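Local coordinates for protein Baccell_00875 (Bacteroides cellulosilyticus DSM 14838, PDB 5NOK) that probably acts as a polysaccharide lyase that cleaves complex plant glycans, at residues G108-L113 against F129-E134; G75-V80 against V137-V142. All coordinates share one frame; numbering follows the deposited sequence.

Contact 1. Residues G108-L113 against F129-E134; sequences GDIRIL and FTNEGE
R111 and T130 form an antiparallel hydrogen-bonded pair between strands 110-113 and 129-131, whose axes run at 156° to each other, with I110–N131 and I112–F129 as the non-hydrogen-bonded pairs on either side. R111 N gives its hydrogen to T130 O over 2.9 Å, and the return bond from T130 N to R111 O has the same length. Beyond the strand ends the ladder gains another rung, E132 N to D109 O at 2.6 Å, a short bond.

The side chains of R111 and T130 leave the same face and run side by side. A bend at chi3 (69°) carries the guanidinium back over the threonine, so that T130 CB lies against one of its flat faces and NH2 comes 3.7 Å from CB. The threonine hydroxyl is hydrogen-bonded to S232 of the next strand. E132 crosses the arginine at about a right angle: its OE2 sits 3.4 Å from R111 CB, against the aliphatic part of the chain, and 4.3 Å from NH1, too far for a salt bridge. That carboxylate is paired with R106 instead.

The segments are the open end of the beta hairpin 110-119/122-131, in an eight-stranded antiparallel sheet, where one strand begins just after a short turn from strand 102-107 and the other runs out into a loop. N131 shapes the departing chain: its OD1 accepts from G133 N in an Asx turn, while ND2 bonds to the carbonyls of E135 and L227. D109 CB packs 3.7 Å from N131 OD1, and the aspartate carboxylate forms a salt bridge with K81. On the I110 and I112 face, I112 CG1 reaches F129 CD2 at 3.9 Å, and W90 meets the F129 ring with planes about 70° apart.

Contact 2. Residues G75-V80 against V137-V142; sequences GYFTVV and VSLYDV
V80 and Y140 meet diagonally on one face of the antiparallel pair 75-80/137-140: V80 CG2 lies 3.6 Å from Y140 CD1, while T78 O sits at the ring edge near its plane. On the other face V79 CB touches L139 CD2 at 3.9 Å, and F77 CD1 reaches the same methyl. Farther along, F77 CB packs 3.7 Å from V142 CG2.

Four backbone bonds fix this register. T78 and Y140 exchange two, with T78 N to Y140 O at 2.8 Å, and V80 and S138 exchange two more. The ladder is interrupted around D141, where positive phi (42°) turns the chain through a corner, and is taken up again by the backbone bonding of Y76 with A143. The D141 carbonyl is kept close to the partner strand: Y76 CD1 approaches D141 O at 3.4 Å, and F77 CA points its hydrogen at the same oxygen.

Outside this shell, both polar ends at the corner have firm partners. The D141 carboxylate forms a salt bridge with K664 and a hydrogen bond with Y663. The Y76 hydroxyl bonds to E201 and W203, and its ring makes a cation-pi contact with K87. Polar groups from strands 199-203 and 664-665 of the same sheet hold the corner. The F77, V79 and L139 face is apolar and buried, with F77 and L139 against strand 110-119, implying a sandwich interior, whereas T78, V80 and S138 are partly exposed.

In the fold
The two contacts lie in different sheets packed face to face as a beta sandwich, their centres 11 Å apart. F77 of contact 2 bridges them: its CZ lies 3.6 Å from I110 CB and its CE2 is 3.8 Å from I112 CD1, both of contact 1. V137 CG1 closes the other end, 3.8 Å from I110 CD1 and near N131. Contact 1 lies within the loop closed by contact 2, and the short connection after 129-134 takes the chain from one sheet to the other. The centre of contact 1 is about 38 Å and that of contact 2 about 29 Å from the centre of the chain, on the same side of it.

Contact 1. Residues G108-L113 against F129-E134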
ATOM      1  N   GLY A 108     -27.345 -21.971 -14.498  1.00 37.42           N
ATOM      2  CA  GLY A 108     -27.004 -23.165 -15.272  1.00 38.14           C
ATOM      3  C   GLY A 108     -27.181 -24.425 -14.437  1.00 38.60           C
ATOM      4  O   GLY A 108     -28.220 -24.624 -13.811  1.00 42.87           O
ATOM      5  N   ASP A 109     -26.145 -25.253 -14.415  1.00 38.50           N
ATOM      6  CA  ASP A 109     -26.104 -26.464 -13.594  1.00 42.47           C
ATOM      7  C   ASP A 109     -25.743 -26.218 -12.106  1.00 36.78           C
ATOM      8  O   ASP A 109     -25.763 -27.156 -11.315  1.00 35.84           O
ATOM      9  CB  ASP A 109     -25.068 -27.439 -14.165  1.00 49.10           C
ATOM     10  CG  ASP A 109     -25.259 -27.699 -15.659  1.00 58.37           C
ATOM     11  OD1 ASP A 109     -26.405 -28.038 -16.079  1.00 63.24           O
ATOM     12  OD2 ASP A 109     -24.251 -27.564 -16.396  1.00 56.27           O
ATOM     13  N   ILE A 110     -25.391 -24.988 -11.741  1.00 33.36           N
ATOM     14  CA  ILE A 110     -24.818 -24.711 -10.432  1.00 33.53           C
ATOM     15  C   ILE A 110     -25.859 -24.056  -9.545  1.00 30.60           C
ATOM     16  O   ILE A 110     -26.381 -23.014  -9.902  1.00 27.96           O
ATOM     17  CB  ILE A 110     -23.603 -23.773 -10.518  1.00 34.37           C
ATOM     18  CG1 ILE A 110     -22.581 -24.248 -11.571  1.00 38.04           C
ATOM     19  CG2 ILE A 110     -22.952 -23.619  -9.150  1.00 35.64           C
ATOM     20  CD1 ILE A 110     -22.002 -25.625 -11.331  1.00 38.69           C
ATOM     21  N   ARG A 111     -26.146 -24.685  -8.411  1.00 30.20           N
ATOM     22  CA  ARG A 111     -26.909 -24.065  -7.327  1.00 32.21           C
ATOM     23  C   ARG A 111     -25.989 -23.318  -6.355  1.00 29.94           C
ATOM     24  O   ARG A 111     -24.994 -23.882  -5.896  1.00 27.14           O
ATOM     25  CB  ARG A 111     -27.644 -25.141  -6.544  1.00 35.93           C
ATOM     26  CG  ARG A 111     -28.715 -24.656  -5.594  1.00 38.72           C
ATOM     27  CD  ARG A 111     -29.403 -25.857  -4.953  1.00 43.95           C
ATOM     28  NE  ARG A 111     -28.508 -26.564  -4.029  1.00 47.66           N
ATOM     29  CZ  ARG A 111     -28.545 -27.870  -3.754  1.00 57.04           C
ATOM     30  NH1 ARG A 111     -29.439 -28.682  -4.330  1.00 60.01           N
ATOM     31  NH2 ARG A 111     -27.668 -28.382  -2.889  1.00 59.27           N
ATOM     32  N   ILE A 112     -26.331 -22.069  -6.051  1.00 28.68           N
ATOM     33  CA  ILE A 112     -25.632 -21.295  -5.065  1.00 29.63           C
ATOM     34  C   ILE A 112     -26.605 -21.084  -3.904  1.00 32.31           C
ATOM     35  O   ILE A 112     -27.613 -20.391  -4.048  1.00 30.50           O
ATOM     36  CB  ILE A 112     -25.140 -19.940  -5.573  1.00 29.30           C
ATOM     37  CG1 ILE A 112     -24.304 -20.088  -6.854  1.00 30.46           C
ATOM     38  CG2 ILE A 112     -24.308 -19.260  -4.485  1.00 28.82           C
ATOM     39  CD1 ILE A 112     -25.086 -19.879  -8.138  1.00 31.39           C
ATOM     40  N   LEU A 113     -26.306 -21.694  -2.761  1.00 31.38           N
ATOM     41  CA  LEU A 113     -27.161 -21.560  -1.601  1.00 32.46           C
ATOM     42  C   LEU A 113     -26.406 -20.714  -0.586  1.00 30.96           C
ATOM     43  O   LEU A 113     -25.265 -21.018  -0.247  1.00 30.65           O
ATOM     44  CB  LEU A 113     -27.515 -22.937  -1.055  1.00 35.06           C
ATOM     45  CG  LEU A 113     -28.256 -23.050   0.278  1.00 40.25           C
ATOM     46  CD1 LEU A 113     -29.652 -22.435   0.206  1.00 40.42           C
ATOM     47  CD2 LEU A 113     -28.332 -24.530   0.654  1.00 43.60           C
ATOM     48  N   PHE A 129     -21.865 -24.264  -3.247  1.00 27.90           N
ATOM     49  CA  PHE A 129     -21.933 -24.318  -4.702  1.00 28.82           C
ATOM     50  C   PHE A 129     -22.101 -25.775  -5.078  1.00 29.09           C
ATOM     51  O   PHE A 129     -21.222 -26.573  -4.775  1.00 29.80           O
ATOM     52  CB  PHE A 129     -20.651 -23.765  -5.338  1.00 29.06           C
ATOM     53  CG  PHE A 129     -20.383 -22.327  -4.998  1.00 29.48           C
ATOM     54  CD1 PHE A 129     -19.813 -21.974  -3.762  1.00 30.69           C
ATOM     55  CD2 PHE A 129     -20.725 -21.327  -5.870  1.00 29.44           C
ATOM     56  CE1 PHE A 129     -19.596 -20.641  -3.419  1.00 28.70           C
ATOM     57  CE2 PHE A 129     -20.494 -19.994  -5.539  1.00 30.08           C
ATOM     58  CZ  PHE A 129     -19.939 -19.656  -4.316  1.00 29.44           C
ATOM     59  N   THR A 130     -23.193 -26.116  -5.769  1.00 27.92           N
ATOM     60  CA  THR A 130     -23.527 -27.513  -6.025  1.00 29.77           C
ATOM     61  C   THR A 130     -23.751 -27.740  -7.507  1.00 29.20           C
ATOM     62  O   THR A 130     -24.468 -26.991  -8.151  1.00 31.16           O
ATOM     63  CB  THR A 130     -24.756 -27.949  -5.184  1.00 32.10           C
ATOM     64  OG1 THR A 130     -24.535 -27.633  -3.798  1.00 30.61           O
ATOM     65  CG2 THR A 130     -25.034 -29.497  -5.312  1.00 33.59           C
ATOM     66  N   ASN A 131     -23.091 -28.744  -8.060  1.00 32.07           N
ATOM     67  CA  ASN A 131     -23.312 -29.150  -9.459  1.00 32.35           C
ATOM     68  C   ASN A 131     -24.595 -29.983  -9.512  1.00 34.09           C
ATOM     69  O   ASN A 131     -24.587 -31.126  -9.077  1.00 28.96           O
ATOM     70  CB  ASN A 131     -22.124 -29.967  -9.991  1.00 31.12           C
ATOM     71  CG  ASN A 131     -22.243 -30.297 -11.483  1.00 29.67           C
ATOM     72  OD1 ASN A 131     -23.171 -29.856 -12.157  1.00 28.33           O
ATOM     73  ND2 ASN A 131     -21.293 -31.071 -11.996  1.00 26.84           N
ATOM     74  N   GLU A 132     -25.680 -29.390 -10.015  1.00 37.72           N
ATOM     75  CA  GLU A 132     -26.967 -30.096 -10.196  1.00 44.39           C
ATOM     76  C   GLU A 132     -27.078 -30.936 -11.479  1.00 43.32           C
ATOM     77  O   GLU A 132     -27.981 -31.751 -11.585  1.00 44.18           O
ATOM     78  CB  GLU A 132     -28.123 -29.105 -10.261  1.00 49.60           C
ATOM     79  CG  GLU A 132     -28.479 -28.401  -8.966  1.00 56.33           C
ATOM     80  CD  GLU A 132     -29.656 -27.453  -9.154  1.00 64.46           C
ATOM     81  OE1 GLU A 132     -30.140 -27.297 -10.309  1.00 73.30           O
ATOM     82  OE2 GLU A 132     -30.109 -26.857  -8.151  1.00 70.49           O
ATOM     83  N   GLY A 133     -26.200 -30.711 -12.450  1.00 40.78           N
ATOM     84  CA  GLY A 133     -26.303 -31.352 -13.767  1.00 43.06           C
ATOM     85  C   GLY A 133     -25.765 -32.773 -13.825  1.00 41.64           C
ATOM     86  O   GLY A 133     -25.300 -33.316 -12.810  1.00 39.26           O
ATOM     87  N   GLU A 134     -25.811 -33.359 -15.026  1.00 41.49           N
ATOM     88  CA  GLU A 134     -25.443 -34.777 -15.244  1.00 45.06           C
ATOM     89  C   GLU A 134     -23.949 -34.987 -15.510  1.00 44.24           C
ATOM     90  O   GLU A 134     -23.449 -36.093 -15.313  1.00 46.29           O
ATOM     91  CB  GLU A 134     -26.259 -35.386 -16.394  1.00 45.08           C
TER

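Contact 2. Residues G75-V80 against V137-V142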
ATOM      1  N   GLY A  75     -22.106 -12.602  -6.777  1.00 22.98           N
ATOM      2  CA  GLY A  75     -20.849 -13.073  -7.303  1.00 23.51           C
ATOM      3  C   GLY A  75     -20.936 -13.677  -8.685  1.00 23.66           C
ATOM      4  O   GLY A  75     -21.887 -13.442  -9.430  1.00 21.59           O
ATOM      5  N   TYR A  76     -19.896 -14.428  -9.028  1.00 23.24           N
ATOM      6  CA  TYR A  76     -19.734 -14.925 -10.371  1.00 22.35           C
ATOM      7  C   TYR A  76     -18.793 -16.111 -10.415  1.00 23.13           C
ATOM      8  O   TYR A  76     -18.028 -16.371  -9.469  1.00 24.62           O
ATOM      9  CB  TYR A  76     -19.258 -13.807 -11.298  1.00 21.79           C
ATOM     10  CG  TYR A  76     -17.943 -13.153 -10.903  1.00 21.54           C
ATOM     11  CD1 TYR A  76     -16.722 -13.711 -11.262  1.00 21.32           C
ATOM     12  CD2 TYR A  76     -17.926 -11.995 -10.149  1.00 20.92           C
ATOM     13  CE1 TYR A  76     -15.519 -13.133 -10.872  1.00 21.51           C
ATOM     14  CE2 TYR A  76     -16.746 -11.419  -9.751  1.00 21.41           C
ATOM     15  CZ  TYR A  76     -15.537 -11.980 -10.123  1.00 22.17           C
ATOM     16  OH  TYR A  76     -14.368 -11.377  -9.724  1.00 22.19           O
ATOM     17  N   PHE A  77     -18.882 -16.845 -11.514  1.00 23.95           N
ATOM     18  CA  PHE A  77     -17.986 -17.938 -11.810  1.00 24.46           C
ATOM     19  C   PHE A  77     -18.031 -18.237 -13.300  1.00 23.94           C
ATOM     20  O   PHE A  77     -18.969 -17.851 -13.980  1.00 25.34           O
ATOM     21  CB  PHE A  77     -18.344 -19.192 -10.999  1.00 27.18           C
ATOM     22  CG  PHE A  77     -19.778 -19.644 -11.161  1.00 29.74           C
ATOM     23  CD1 PHE A  77     -20.186 -20.326 -12.289  1.00 31.18           C
ATOM     24  CD2 PHE A  77     -20.708 -19.401 -10.166  1.00 32.23           C
ATOM     25  CE1 PHE A  77     -21.507 -20.742 -12.447  1.00 33.19           C
ATOM     26  CE2 PHE A  77     -22.022 -19.794 -10.314  1.00 32.65           C
ATOM     27  CZ  PHE A  77     -22.423 -20.460 -11.463  1.00 34.61           C
ATOM     28  N   THR A  78     -17.014 -18.942 -13.780  1.00 22.79           N
ATOM     29  CA  THR A  78     -16.929 -19.385 -15.150  1.00 23.87           C
ATOM     30  C   THR A  78     -17.044 -20.910 -15.165  1.00 24.28           C
ATOM     31  O   THR A  78     -16.268 -21.602 -14.540  1.00 26.78           O
ATOM     32  CB  THR A  78     -15.637 -18.901 -15.812  1.00 24.41           C
ATOM     33  OG1 THR A  78     -15.674 -17.471 -15.876  1.00 25.39           O
ATOM     34  CG2 THR A  78     -15.528 -19.421 -17.253  1.00 25.45           C
ATOM     35  N   VAL A  79     -18.039 -21.414 -15.869  1.00 24.62           N
ATOM     36  CA  VAL A  79     -18.328 -22.836 -15.897  1.00 26.31           C
ATOM     37  C   VAL A  79     -17.771 -23.417 -17.212  1.00 26.71           C
ATOM     38  O   VAL A  79     -18.003 -22.871 -18.286  1.00 26.95           O
ATOM     39  CB  VAL A  79     -19.836 -23.104 -15.607  1.00 28.07           C
ATOM     40  CG1 VAL A  79     -20.742 -22.258 -16.451  1.00 32.81           C
ATOM     41  CG2 VAL A  79     -20.191 -24.563 -15.760  1.00 28.67           C
ATOM     42  N   VAL A  80     -16.980 -24.478 -17.095  1.00 26.20           N
ATOM     43  CA  VAL A  80     -16.309 -25.124 -18.205  1.00 27.76           C
ATOM     44  C   VAL A  80     -16.687 -26.603 -18.224  1.00 29.93           C
ATOM     45  O   VAL A  80     -16.522 -27.318 -17.219  1.00 27.65           O
ATOM     46  CB  VAL A  80     -14.765 -24.982 -18.104  1.00 29.53           C
ATOM     47  CG1 VAL A  80     -14.048 -25.763 -19.197  1.00 28.83           C
ATOM     48  CG2 VAL A  80     -14.355 -23.511 -18.182  1.00 28.30           C
ATOM     49  N   VAL A 137     -18.153 -30.664 -13.808  1.00 34.62           N
ATOM     50  CA  VAL A 137     -17.959 -29.302 -14.208  1.00 33.57           C
ATOM     51  C   VAL A 137     -16.711 -28.753 -13.571  1.00 28.53           C
ATOM     52  O   VAL A 137     -16.391 -29.137 -12.459  1.00 28.92           O
ATOM     53  CB  VAL A 137     -19.219 -28.496 -13.847  1.00 36.07           C
ATOM     54  CG1 VAL A 137     -19.278 -28.128 -12.373  1.00 37.39           C
ATOM     55  CG2 VAL A 137     -19.277 -27.257 -14.661  1.00 37.43           C
ATOM     56  N   SER A 138     -16.007 -27.876 -14.286  1.00 25.32           N
ATOM     57  CA  SER A 138     -14.908 -27.103 -13.723  1.00 25.40           C
ATOM     58  C   SER A 138     -15.383 -25.673 -13.552  1.00 25.33           C
ATOM     59  O   SER A 138     -15.983 -25.115 -14.470  1.00 25.41           O
ATOM     60  CB  SER A 138     -13.677 -27.118 -14.637  1.00 26.82           C
ATOM     61  OG  SER A 138     -12.965 -28.330 -14.533  1.00 28.01           O
ATOM     62  N   LEU A 139     -15.107 -25.076 -12.394  1.00 24.71           N
ATOM     63  CA  LEU A 139     -15.438 -23.671 -12.142  1.00 24.37           C
ATOM     64  C   LEU A 139     -14.140 -22.860 -12.002  1.00 26.15           C
ATOM     65  O   LEU A 139     -13.276 -23.219 -11.194  1.00 24.49           O
ATOM     66  CB  LEU A 139     -16.279 -23.541 -10.890  1.00 26.10           C
ATOM     67  CG  LEU A 139     -17.641 -24.255 -10.833  1.00 27.38           C
ATOM     68  CD1 LEU A 139     -18.422 -23.752  -9.633  1.00 28.35           C
ATOM     69  CD2 LEU A 139     -18.459 -24.034 -12.092  1.00 27.40           C
ATOM     70  N   TYR A 140     -13.993 -21.796 -12.810  1.00 25.52           N
ATOM     71  CA  TYR A 140     -12.841 -20.903 -12.759  1.00 24.85           C
ATOM     72  C   TYR A 140     -13.301 -19.519 -12.358  1.00 26.20           C
ATOM     73  O   TYR A 140     -14.477 -19.160 -12.507  1.00 22.27           O
ATOM     74  CB  TYR A 140     -12.142 -20.807 -14.112  1.00 27.11           C
ATOM     75  CG  TYR A 140     -11.515 -22.077 -14.586  1.00 28.74           C
ATOM     76  CD1 TYR A 140     -12.256 -23.016 -15.277  1.00 30.67           C
ATOM     77  CD2 TYR A 140     -10.163 -22.338 -14.369  1.00 32.45           C
ATOM     78  CE1 TYR A 140     -11.681 -24.196 -15.740  1.00 31.00           C
ATOM     79  CE2 TYR A 140      -9.577 -23.513 -14.829  1.00 33.93           C
ATOM     80  CZ  TYR A 140     -10.349 -24.439 -15.510  1.00 32.50           C
ATOM     81  OH  TYR A 140      -9.789 -25.615 -15.950  1.00 34.35           O
ATOM     82  N   ASP A 141     -12.358 -18.741 -11.843  1.00 26.48           N
ATOM     83  CA  ASP A 141     -12.631 -17.372 -11.418  1.00 29.88           C
ATOM     84  C   ASP A 141     -13.961 -17.297 -10.670  1.00 26.98           C
ATOM     85  O   ASP A 141     -14.880 -16.612 -11.077  1.00 26.87           O
ATOM     86  CB  ASP A 141     -12.577 -16.422 -12.618  1.00 31.36           C
ATOM     87  CG  ASP A 141     -11.141 -16.131 -13.065  1.00 38.73           C
ATOM     88  OD1 ASP A 141     -10.218 -16.973 -12.841  1.00 39.73           O
ATOM     89  OD2 ASP A 141     -10.931 -15.028 -13.623  1.00 44.78           O
ATOM     90  N   VAL A 142     -14.041 -18.070  -9.595  1.00 25.90           N
ATOM     91  CA  VAL A 142     -15.175 -18.073  -8.716  1.00 25.78           C
ATOM     92  C   VAL A 142     -14.915 -16.996  -7.689  1.00 25.73           C
ATOM     93  O   VAL A 142     -13.840 -16.978  -7.094  1.00 23.72           O
ATOM     94  CB  VAL A 142     -15.331 -19.411  -8.023  1.00 27.42           C
ATOM     95  CG1 VAL A 142     -16.559 -19.400  -7.117  1.00 28.75           C
ATOM     96  CG2 VAL A 142     -15.430 -20.512  -9.064  1.00 29.37           C
TER